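PDB 4FGW: glycerol-3-phosphate dehydrogenase [NAD(+)] 1 from Saccharomyces cerevisiae, which catalyses the NAD-dependent interconversion of dihydroxyacetone phosphate and sn-glycerol 3-phosphate, driving the glycerol production that protects yeast cells from osmotic water loss. Local coordinates for the interface of chains A and B. Residues are numbered along the deposited sequence; one frame, centred on the assembly and turned at random. Chains: chain A/B, Glycerol-3-phosphate dehydrogenase [NAD(+)] 1.

Contact 1: the interface of chains A and B. Residues chain A 182-184, 187, 194, 300, 303-304, 307-308; chain B 262-263, 266.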
loop_
_atom_site.group_PDB
_atom_site.type_symbol
_atom_site.label_atom_id
_atom_site.label_comp_id
_atom_site.label_asym_id
_atom_site.label_seq_id
_atom_site.Cartn_x
_atom_site.Cartn_y
_atom_site.Cartn_z
ATOM N N ALA A 182 -7.754 -9.121 0.058
ATOM C CA ALA A 182 -8.384 -8.055 -0.723
ATOM C C ALA A 182 -9.295 -8.739 -1.775
ATOM O O ALA A 182 -8.880 -9.065 -2.894
ATOM C CB ALA A 182 -7.319 -7.198 -1.389
ATOM N N ASN A 183 -10.529 -9.015 -1.362
ATOM C CA ASN A 183 -11.505 -9.710 -2.192
ATOM C C ASN A 183 -12.946 -9.433 -1.802
ATOM O O ASN A 183 -13.217 -9.022 -0.683
ATOM C CB ASN A 183 -11.217 -11.238 -2.259
ATOM C CG ASN A 183 -10.992 -11.907 -0.935
ATOM O OD1 ASN A 183 -11.875 -11.988 -0.083
ATOM N ND2 ASN A 183 -9.806 -12.420 -0.749
ATOM N N ILE A 184 -13.858 -9.636 -2.756
ATOM C CA ILE A 184 -15.316 -9.469 -2.657
ATOM C C ILE A 184 -15.916 -10.767 -3.228
ATOM O O ILE A 184 -15.478 -11.223 -4.291
ATOM C CB ILE A 184 -15.788 -8.212 -3.472
ATOM C CG1 ILE A 184 -15.206 -6.914 -2.905
ATOM C CG2 ILE A 184 -17.296 -8.110 -3.506
ATOM C CD1 ILE A 184 -15.075 -5.711 -3.930
ATOM N N GLU A 187 -16.913 -10.834 -7.037
ATOM C CA GLU A 187 -15.806 -10.915 -7.989
ATOM C C GLU A 187 -15.177 -12.304 -8.034
ATOM O O GLU A 187 -14.900 -12.795 -9.130
ATOM C CB GLU A 187 -14.756 -9.824 -7.725
ATOM C CG GLU A 187 -15.252 -8.428 -8.059
ATOM C CD GLU A 187 -14.140 -7.454 -8.381
ATOM O OE1 GLU A 187 -13.992 -7.096 -9.574
ATOM O OE2 GLU A 187 -13.393 -7.076 -7.448
ATOM N N SER A 194 -8.252 -12.181 -8.084
ATOM C CA SER A 194 -7.931 -11.566 -6.803
ATOM C C SER A 194 -7.100 -12.567 -5.992
ATOM O O SER A 194 -6.791 -13.661 -6.482
ATOM C CB SER A 194 -9.190 -11.138 -6.041
ATOM O OG SER A 194 -10.034 -12.227 -5.705
ATOM N N ALA A 300 -2.585 -5.198 0.937
ATOM C CA ALA A 300 -3.515 -5.246 -0.203
ATOM C C ALA A 300 -4.957 -4.943 0.233
ATOM O O ALA A 300 -5.639 -4.136 -0.413
ATOM C CB ALA A 300 -3.436 -6.597 -0.906
ATOM N N ILE A 303 -5.149 -1.204 0.937
ATOM C CA ILE A 303 -5.158 -0.466 -0.326
ATOM C C ILE A 303 -6.551 -0.458 -0.969
ATOM O O ILE A 303 -7.076 0.617 -1.246
ATOM C CB ILE A 303 -4.026 -0.936 -1.297
ATOM C CG1 ILE A 303 -2.638 -0.553 -0.734
ATOM C CG2 ILE A 303 -4.222 -0.346 -2.723
ATOM C CD1 ILE A 303 -1.411 -1.243 -1.429
ATOM N N THR A 304 -7.152 -1.636 -1.172
ATOM C CA THR A 304 -8.481 -1.742 -1.783
ATOM C C THR A 304 -9.580 -1.003 -1.020
ATOM O O THR A 304 -10.421 -0.351 -1.644
ATOM C CB THR A 304 -8.822 -3.193 -2.169
ATOM O OG1 THR A 304 -9.904 -3.168 -3.103
ATOM C CG2 THR A 304 -9.188 -4.086 -0.962
ATOM N N ALA A 307 -9.121 2.734 -1.364
ATOM C CA ALA A 307 -9.368 3.130 -2.757
ATOM C C ALA A 307 -10.862 3.372 -3.012
ATOM O O ALA A 307 -11.220 4.370 -3.633
ATOM C CB ALA A 307 -8.832 2.074 -3.717
ATOM N N GLY A 308 -11.707 2.464 -2.531
ATOM C CA GLY A 308 -13.154 2.534 -2.689
ATOM C C GLY A 308 -13.878 1.601 -1.742
ATOM O O GLY A 308 -13.416 0.485 -1.484
ATOM N N ASN B 262 -10.301 -2.849 -8.250
ATOM C CA ASN B 262 -9.444 -2.465 -7.139
ATOM C C ASN B 262 -8.709 -3.623 -6.472
ATOM O O ASN B 262 -7.566 -3.445 -6.050
ATOM C CB ASN B 262 -10.260 -1.696 -6.106
ATOM C CG ASN B 262 -10.651 -0.289 -6.488
ATOM O OD1 ASN B 262 -10.093 0.329 -7.399
ATOM N ND2 ASN B 262 -11.572 0.283 -5.726
ATOM N N ASN B 263 -9.376 -4.785 -6.334
ATOM C CA ASN B 263 -8.822 -5.986 -5.694
ATOM C C ASN B 263 -7.667 -6.571 -6.476
ATOM O O ASN B 263 -6.701 -7.047 -5.877
ATOM C CB ASN B 263 -9.910 -7.038 -5.468
ATOM C CG ASN B 263 -10.935 -6.640 -4.429
ATOM O OD1 ASN B 263 -12.062 -7.115 -4.426
ATOM N ND2 ASN B 263 -10.576 -5.773 -3.510
ATOM N N ALA B 266 -4.757 -3.869 -6.147
ATOM C CA ALA B 266 -4.162 -4.000 -4.811
ATOM C C ALA B 266 -3.227 -5.227 -4.739
ATOM O O ALA B 266 -2.181 -5.150 -4.102
ATOM C CB ALA B 266 -5.260 -4.105 -3.767
HETATM O O HOH W 1 -6.663 -9.223 -4.275
HETATM O O HOH W 2 -12.511 -1.312 -3.367
HETATM O O HOH W 3 -11.776 -5.176 -7.467
#
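At the apolar centre of this dimer contact the methyl of B:Ala266 rests against helix 296-307 of chain A. It touches CG2 of A:Ile303 and CB of A:Thr304, and its CB lies 3.4 Å from the backbone O of A:Ala300. Alanine suits both helices here, because a short side chain lets their backbones come close. One turn earlier, at the start of helix 261-283, B:Asn263 plunges deeply into chain A, burying 118 Å² between helix 296-307 and the 182-184 loop. Its CG is anti to the carbonyl carbon (chi1 -68°), which sends the amide obliquely across A:Thr304. ND2 hydrogen-bonds to the hydroxyl OG1 of A:Thr304 at 2.7 Å. That hydroxyl is anti to the backbone N (chi1 -162°) and so faces the partner, while CG2 also meets ND2. The other end of the amide, OD1, lies 3.4 Å from CD1 of A:Ile184, whose side chain crosses that of B:Asn263 at about a right angle. Farther out, waters complete the seam. One links the backbone O of A:Ala182 to that of B:Asn263. A second bonds to the backbone N of B:Asn263, a first-turn helix amide, and to the poorly ordered carboxylate of A:Glu187. At the rim ND2 of B:Asn262 pairs with a third water, almost straight (168° at H). That water also bonds OG1 and the backbone O of A:Thr304, and it lies 2.8 Å from the backbone O of A:Gly308.

Contact 2: the interface of chains A and B. Residues chain A 255, 260, 267-268, 270-271, 380, 383-384; chain B 193, 195, 225, 228.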
loop_
_atom_site.group_PDB
_atom_site.type_symbol
_atom_site.label_atom_id
_atom_site.label_comp_id
_atom_site.label_asym_id
_atom_site.label_seq_id
_atom_site.Cartn_x
_atom_site.Cartn_y
_atom_site.Cartn_z
ATOM N N VAL A 255 -9.442 13.101 4.236
ATOM C CA VAL A 255 -8.353 13.729 3.511
ATOM C C VAL A 255 -8.650 13.953 2.005
ATOM O O VAL A 255 -8.300 15.009 1.470
ATOM C CB VAL A 255 -7.066 12.953 3.862
ATOM C CG1 VAL A 255 -6.342 12.389 2.649
ATOM C CG2 VAL A 255 -6.158 13.775 4.751
ATOM N N TRP A 260 -7.330 17.119 -0.629
ATOM C CA TRP A 260 -5.882 16.992 -0.474
ATOM C C TRP A 260 -5.218 16.006 -1.449
ATOM O O TRP A 260 -3.995 16.014 -1.586
ATOM C CB TRP A 260 -5.480 16.782 0.996
ATOM C CG TRP A 260 -5.898 17.877 1.947
ATOM C CD1 TRP A 260 -6.448 19.086 1.628
ATOM C CD2 TRP A 260 -5.767 17.863 3.374
ATOM N NE1 TRP A 260 -6.698 19.810 2.769
ATOM C CE2 TRP A 260 -6.277 19.090 3.856
ATOM C CE3 TRP A 260 -5.242 16.942 4.296
ATOM C CZ2 TRP A 260 -6.300 19.410 5.222
ATOM C CZ3 TRP A 260 -5.302 17.241 5.649
ATOM C CH2 TRP A 260 -5.807 18.470 6.100
ATOM N N ALA A 267 -0.365 8.886 2.367
ATOM C CA ALA A 267 0.272 9.201 3.650
ATOM C C ALA A 267 -0.515 8.598 4.823
ATOM O O ALA A 267 0.106 8.009 5.707
ATOM C CB ALA A 267 0.412 10.708 3.820
ATOM N N ILE A 268 -1.871 8.697 4.807
ATOM C CA ILE A 268 -2.743 8.107 5.840
ATOM C C ILE A 268 -2.678 6.590 5.800
ATOM O O ILE A 268 -2.673 5.961 6.859
ATOM C CB ILE A 268 -4.200 8.694 5.867
ATOM C CG1 ILE A 268 -4.193 10.063 6.552
ATOM C CG2 ILE A 268 -5.205 7.791 6.614
ATOM C CD1 ILE A 268 -4.296 11.087 5.688
ATOM N N ARG A 270 -0.041 4.860 4.821
ATOM C CA ARG A 270 1.282 4.550 5.368
ATOM C C ARG A 270 1.255 4.615 6.895
ATOM O O ARG A 270 1.750 3.697 7.558
ATOM C CB ARG A 270 2.335 5.514 4.808
ATOM C CG ARG A 270 3.745 5.224 5.300
ATOM C CD ARG A 270 4.645 6.424 5.150
ATOM N NE ARG A 270 4.300 7.537 6.038
ATOM C CZ ARG A 270 4.734 7.668 7.287
ATOM N NH1 ARG A 270 5.498 6.733 7.835
ATOM N NH2 ARG A 270 4.395 8.727 8.003
ATOM N N VAL A 271 0.669 5.695 7.447
ATOM C CA VAL A 271 0.550 5.893 8.887
ATOM C C VAL A 271 -0.344 4.787 9.470
ATOM O O VAL A 271 0.013 4.182 10.484
ATOM C CB VAL A 271 0.093 7.342 9.240
ATOM C CG1 VAL A 271 -0.299 7.476 10.712
ATOM C CG2 VAL A 271 1.173 8.361 8.888
ATOM N N PRO A 380 -3.219 16.328 9.996
ATOM C CA PRO A 380 -1.739 16.292 9.970
ATOM C C PRO A 380 -1.065 16.614 11.306
ATOM O O PRO A 380 -0.091 15.949 11.657
ATOM C CB PRO A 380 -1.381 17.344 8.917
ATOM C CG PRO A 380 -2.569 17.415 8.043
ATOM C CD PRO A 380 -3.727 17.265 8.970
ATOM N N ILE A 383 -1.423 13.588 13.891
ATOM C CA ILE A 383 -0.568 12.434 13.582
ATOM C C ILE A 383 0.936 12.771 13.508
ATOM O O ILE A 383 1.761 11.854 13.492
ATOM C CB ILE A 383 -1.090 11.632 12.350
ATOM C CG1 ILE A 383 -0.923 12.429 11.027
ATOM C CG2 ILE A 383 -2.540 11.179 12.585
ATOM C CD1 ILE A 383 -1.212 11.651 9.717
ATOM N N GLU A 384 1.277 14.082 13.475
ATOM C CA GLU A 384 2.638 14.621 13.406
ATOM C C GLU A 384 3.561 14.000 14.461
ATOM O O GLU A 384 3.222 13.957 15.647
ATOM C CB GLU A 384 2.616 16.155 13.527
ATOM C CG GLU A 384 3.921 16.853 13.173
ATOM C CD GLU A 384 3.859 18.371 13.170
ATOM O OE1 GLU A 384 3.084 18.947 13.970
ATOM O OE2 GLU A 384 4.602 18.986 12.374
ATOM N N TRP B 193 -1.102 19.305 2.018
ATOM C CA TRP B 193 -0.435 18.326 2.871
ATOM C C TRP B 193 -0.043 17.001 2.218
ATOM O O TRP B 193 -0.871 16.299 1.636
ATOM C CB TRP B 193 -1.157 18.117 4.211
ATOM C CG TRP B 193 -0.440 17.157 5.116
ATOM C CD1 TRP B 193 0.688 17.402 5.841
ATOM C CD2 TRP B 193 -0.741 15.767 5.301
ATOM N NE1 TRP B 193 1.082 16.262 6.506
ATOM C CE2 TRP B 193 0.222 15.242 6.192
ATOM C CE3 TRP B 193 -1.752 14.915 4.819
ATOM C CZ2 TRP B 193 0.201 13.906 6.619
ATOM C CZ3 TRP B 193 -1.768 13.593 5.239
ATOM C CH2 TRP B 193 -0.804 13.103 6.134
ATOM N N GLU B 195 3.790 14.056 2.510
ATOM C CA GLU B 195 4.971 13.657 3.266
ATOM C C GLU B 195 6.151 13.389 2.346
ATOM O O GLU B 195 5.980 13.229 1.137
ATOM C CB GLU B 195 4.696 12.368 4.062
ATOM C CG GLU B 195 3.582 12.442 5.087
ATOM C CD GLU B 195 3.407 11.155 5.866
ATOM O OE1 GLU B 195 3.284 11.232 7.108
ATOM O OE2 GLU B 195 3.419 10.068 5.243
ATOM N N PRO B 225 4.695 22.234 8.326
ATOM C CA PRO B 225 3.398 21.681 8.783
ATOM C C PRO B 225 2.603 20.996 7.659
ATOM O O PRO B 225 1.891 20.021 7.916
ATOM C CB PRO B 225 2.667 22.908 9.348
ATOM C CG PRO B 225 3.751 23.912 9.635
ATOM C CD PRO B 225 4.756 23.696 8.548
ATOM N N HIS B 228 5.320 16.840 5.899
ATOM C CA HIS B 228 5.885 15.999 6.956
ATOM C C HIS B 228 7.143 15.270 6.499
ATOM O O HIS B 228 7.148 14.641 5.439
ATOM C CB HIS B 228 4.835 15.025 7.515
ATOM C CG HIS B 228 3.812 15.655 8.415
ATOM N ND1 HIS B 228 3.664 17.033 8.505
ATOM C CD2 HIS B 228 2.910 15.066 9.231
ATOM C CE1 HIS B 228 2.694 17.232 9.382
ATOM N NE2 HIS B 228 2.210 16.079 9.844
#
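B:Trp193 and A:Arg270 both carry CG anti to the backbone N (chi1 near -178° in each), which points each side chain toward the partner; the arginine then bends at chi3 (68°) to turn its guanidinium toward B:Glu195. This glutamate, extended beyond CG, is gripped side-on. NE of A:Arg270 donates to OE2 at 2.8 Å, on the syn lone pair, and NH2 donates to OE1 at 2.9 Å, from above the carboxylate plane. This salt bridge has obliquely turned planes. A large flat indole suits the apolar site beside it: A:Pro380 lays CB over the five-membered ring, 3.6 Å from the centroid, while CD1 of A:Ile268 comes nearer the edge, 3.6 Å from CZ3. CB of A:Ala267 sits over the opposite face from A:Pro380, at the rim, 3.5 Å from CH2 of B:Trp193, and touches the carboxylate too. NE1 of B:Trp193 lies over the B:His228 ring centre and may steady it. NE2 of B:His228 donates nearly straight (172° at H) to the backbone O of A:Pro380, 2.9 Å away, which lies in the ring plane, though the donor stands above the carbonyl plane. The site joins strands 194-199 (with the residue before it) and 227-232 of chain B to helices 261-283 and 379-383 of chain A.

Contact 3: the interface of chains A and B. Residues chain A 293-296, 299-300; chain B 270, 273, 299.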
loop_
_atom_site.group_PDB
_atom_site.type_symbol
_atom_site.label_atom_id
_atom_site.label_comp_id
_atom_site.label_asym_id
_atom_site.label_seq_id
_atom_site.Cartn_x
_atom_site.Cartn_y
_atom_site.Cartn_z
ATOM N N TYR A 293 2.717 -6.427 5.713
ATOM C CA TYR A 293 3.183 -5.860 4.446
ATOM C C TYR A 293 3.393 -6.865 3.309
ATOM O O TYR A 293 3.472 -6.445 2.161
ATOM C CB TYR A 293 4.410 -4.951 4.650
ATOM C CG TYR A 293 5.672 -5.670 5.078
ATOM C CD1 TYR A 293 5.969 -5.855 6.423
ATOM C CD2 TYR A 293 6.599 -6.116 4.137
ATOM C CE1 TYR A 293 7.142 -6.492 6.822
ATOM C CE2 TYR A 293 7.768 -6.770 4.525
ATOM C CZ TYR A 293 8.040 -6.947 5.870
ATOM O OH TYR A 293 9.193 -7.580 6.259
ATOM N N GLN A 294 3.478 -8.178 3.612
ATOM C CA GLN A 294 3.687 -9.225 2.597
ATOM C C GLN A 294 2.406 -9.884 2.116
ATOM O O GLN A 294 2.404 -10.451 1.024
ATOM C CB GLN A 294 4.602 -10.340 3.126
ATOM C CG GLN A 294 6.034 -9.922 3.431
ATOM C CD GLN A 294 6.933 -11.073 3.826
ATOM O OE1 GLN A 294 8.157 -10.963 3.770
ATOM N NE2 GLN A 294 6.369 -12.199 4.251
ATOM N N GLU A 295 1.336 -9.877 2.944
ATOM C CA GLU A 295 0.107 -10.609 2.634
ATOM C C GLU A 295 -1.087 -9.790 2.165
ATOM O O GLU A 295 -1.201 -8.597 2.480
ATOM C CB GLU A 295 -0.279 -11.560 3.799
ATOM C CG GLU A 295 0.848 -12.469 4.294
ATOM C CD GLU A 295 1.476 -13.424 3.297
ATOM O OE1 GLU A 295 0.789 -13.816 2.328
ATOM O OE2 GLU A 295 2.650 -13.806 3.498
ATOM N N SER A 296 -1.989 -10.464 1.409
ATOM C CA SER A 296 -3.229 -9.899 0.881
ATOM C C SER A 296 -4.090 -9.331 2.007
ATOM O O SER A 296 -4.644 -8.242 1.875
ATOM C CB SER A 296 -4.005 -10.952 0.095
ATOM O OG SER A 296 -5.158 -10.385 -0.510
ATOM N N VAL A 299 -1.492 -5.264 3.726
ATOM C CA VAL A 299 -1.331 -4.136 2.806
ATOM C C VAL A 299 -2.361 -4.070 1.646
ATOM O O VAL A 299 -2.952 -3.006 1.419
ATOM C CB VAL A 299 0.152 -3.982 2.342
ATOM C CG1 VAL A 299 0.581 -5.095 1.379
ATOM C CG2 VAL A 299 0.407 -2.606 1.728
ATOM N N ALA A 300 -2.585 -5.198 0.937
ATOM C CA ALA A 300 -3.515 -5.246 -0.203
ATOM C C ALA A 300 -4.957 -4.943 0.233
ATOM O O ALA A 300 -5.639 -4.136 -0.413
ATOM C CB ALA A 300 -3.436 -6.597 -0.906
ATOM N N ARG B 270 0.780 -5.319 -3.975
ATOM C CA ARG B 270 1.339 -6.215 -2.955
ATOM C C ARG B 270 2.510 -7.003 -3.527
ATOM O O ARG B 270 3.571 -7.074 -2.897
ATOM C CB ARG B 270 0.258 -7.158 -2.411
ATOM C CG ARG B 270 0.763 -8.083 -1.310
ATOM C CD ARG B 270 -0.111 -9.300 -1.166
ATOM N NE ARG B 270 -0.050 -10.220 -2.308
ATOM C CZ ARG B 270 0.847 -11.192 -2.443
ATOM N NH1 ARG B 270 1.801 -11.356 -1.536
ATOM N NH2 ARG B 270 0.806 -12.001 -3.493
ATOM N N LEU B 273 5.379 -4.441 -4.321
ATOM C CA LEU B 273 6.098 -4.081 -3.085
ATOM C C LEU B 273 7.109 -5.173 -2.706
ATOM O O LEU B 273 8.248 -4.852 -2.403
ATOM C CB LEU B 273 5.137 -3.794 -1.902
ATOM C CG LEU B 273 5.793 -3.266 -0.595
ATOM C CD1 LEU B 273 6.466 -1.876 -0.803
ATOM C CD2 LEU B 273 4.801 -3.233 0.541
ATOM N N VAL B 299 6.114 2.314 0.380
ATOM C CA VAL B 299 4.690 1.987 0.266
ATOM C C VAL B 299 3.773 3.156 -0.174
ATOM O O VAL B 299 2.977 2.972 -1.099
ATOM C CB VAL B 299 4.167 1.219 1.522
ATOM C CG1 VAL B 299 4.054 2.133 2.746
ATOM C CG2 VAL B 299 2.838 0.510 1.241
HETATM O O HOH W 4 4.733 -7.535 -0.323
#
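The junction between helices 289-294 and 296-307 of chain A receives an arginine from helix 261-283 of chain B. B:Arg270 sets CG anti to the backbone N and bends at chi3 (68°), which lays its aliphatic stem along the junction and turns the guanidinium back to the backbone. There NH1 donates to the carbonyl O of A:Gln294 at 2.8 Å. The oxygen lies in the guanidinium plane and is met nearly along the C=O axis (165°). A cationic donor fits the carbonyl end of a helix, where the dipole would favour positive charge; the carboxylate of A:Glu295, not in contact, may add to that field. Below the charged head, CD sits 3.4 Å from the backbone N of A:Ser296, and CG lies 4.0 Å from CG1 of A:Val299. A water bonds the backbone carbonyl O of A:Tyr293 (3.0 Å) and that of B:Arg270 (2.9 Å), two acceptors that could not bond directly. CD2 of B:Leu273 packs near that same tyrosine backbone O. At the symmetric centre A:Val299 and B:Val299 meet tip to tip through CG2, 4.0 Å apart; a short beta-branched side chain suits such a meeting. The arginine site thus lies beside the two-fold, at which the paired 296-307 helices meet through their valines.

Contact 1 and contact 3 are neighbours, their C-alpha centres about 11 Å apart, and share A:Ala300 on helix 296-307. Contact 2 lies farther out, about 23 Å from contact 1 and 20 Å from contact 3. Helix 261-283 serves all three, and the two-fold makes every contact occur twice. Consequently A:Arg270, and B:Arg270 likewise, can serve contact 2 and contact 3 at once with different nitrogens of one guanidinium, which couples the two contacts. Contact 1 centres about 9 Å from the active-site lysine A:Lys245, so the homodimer may help to hold the catalytic surroundings in place.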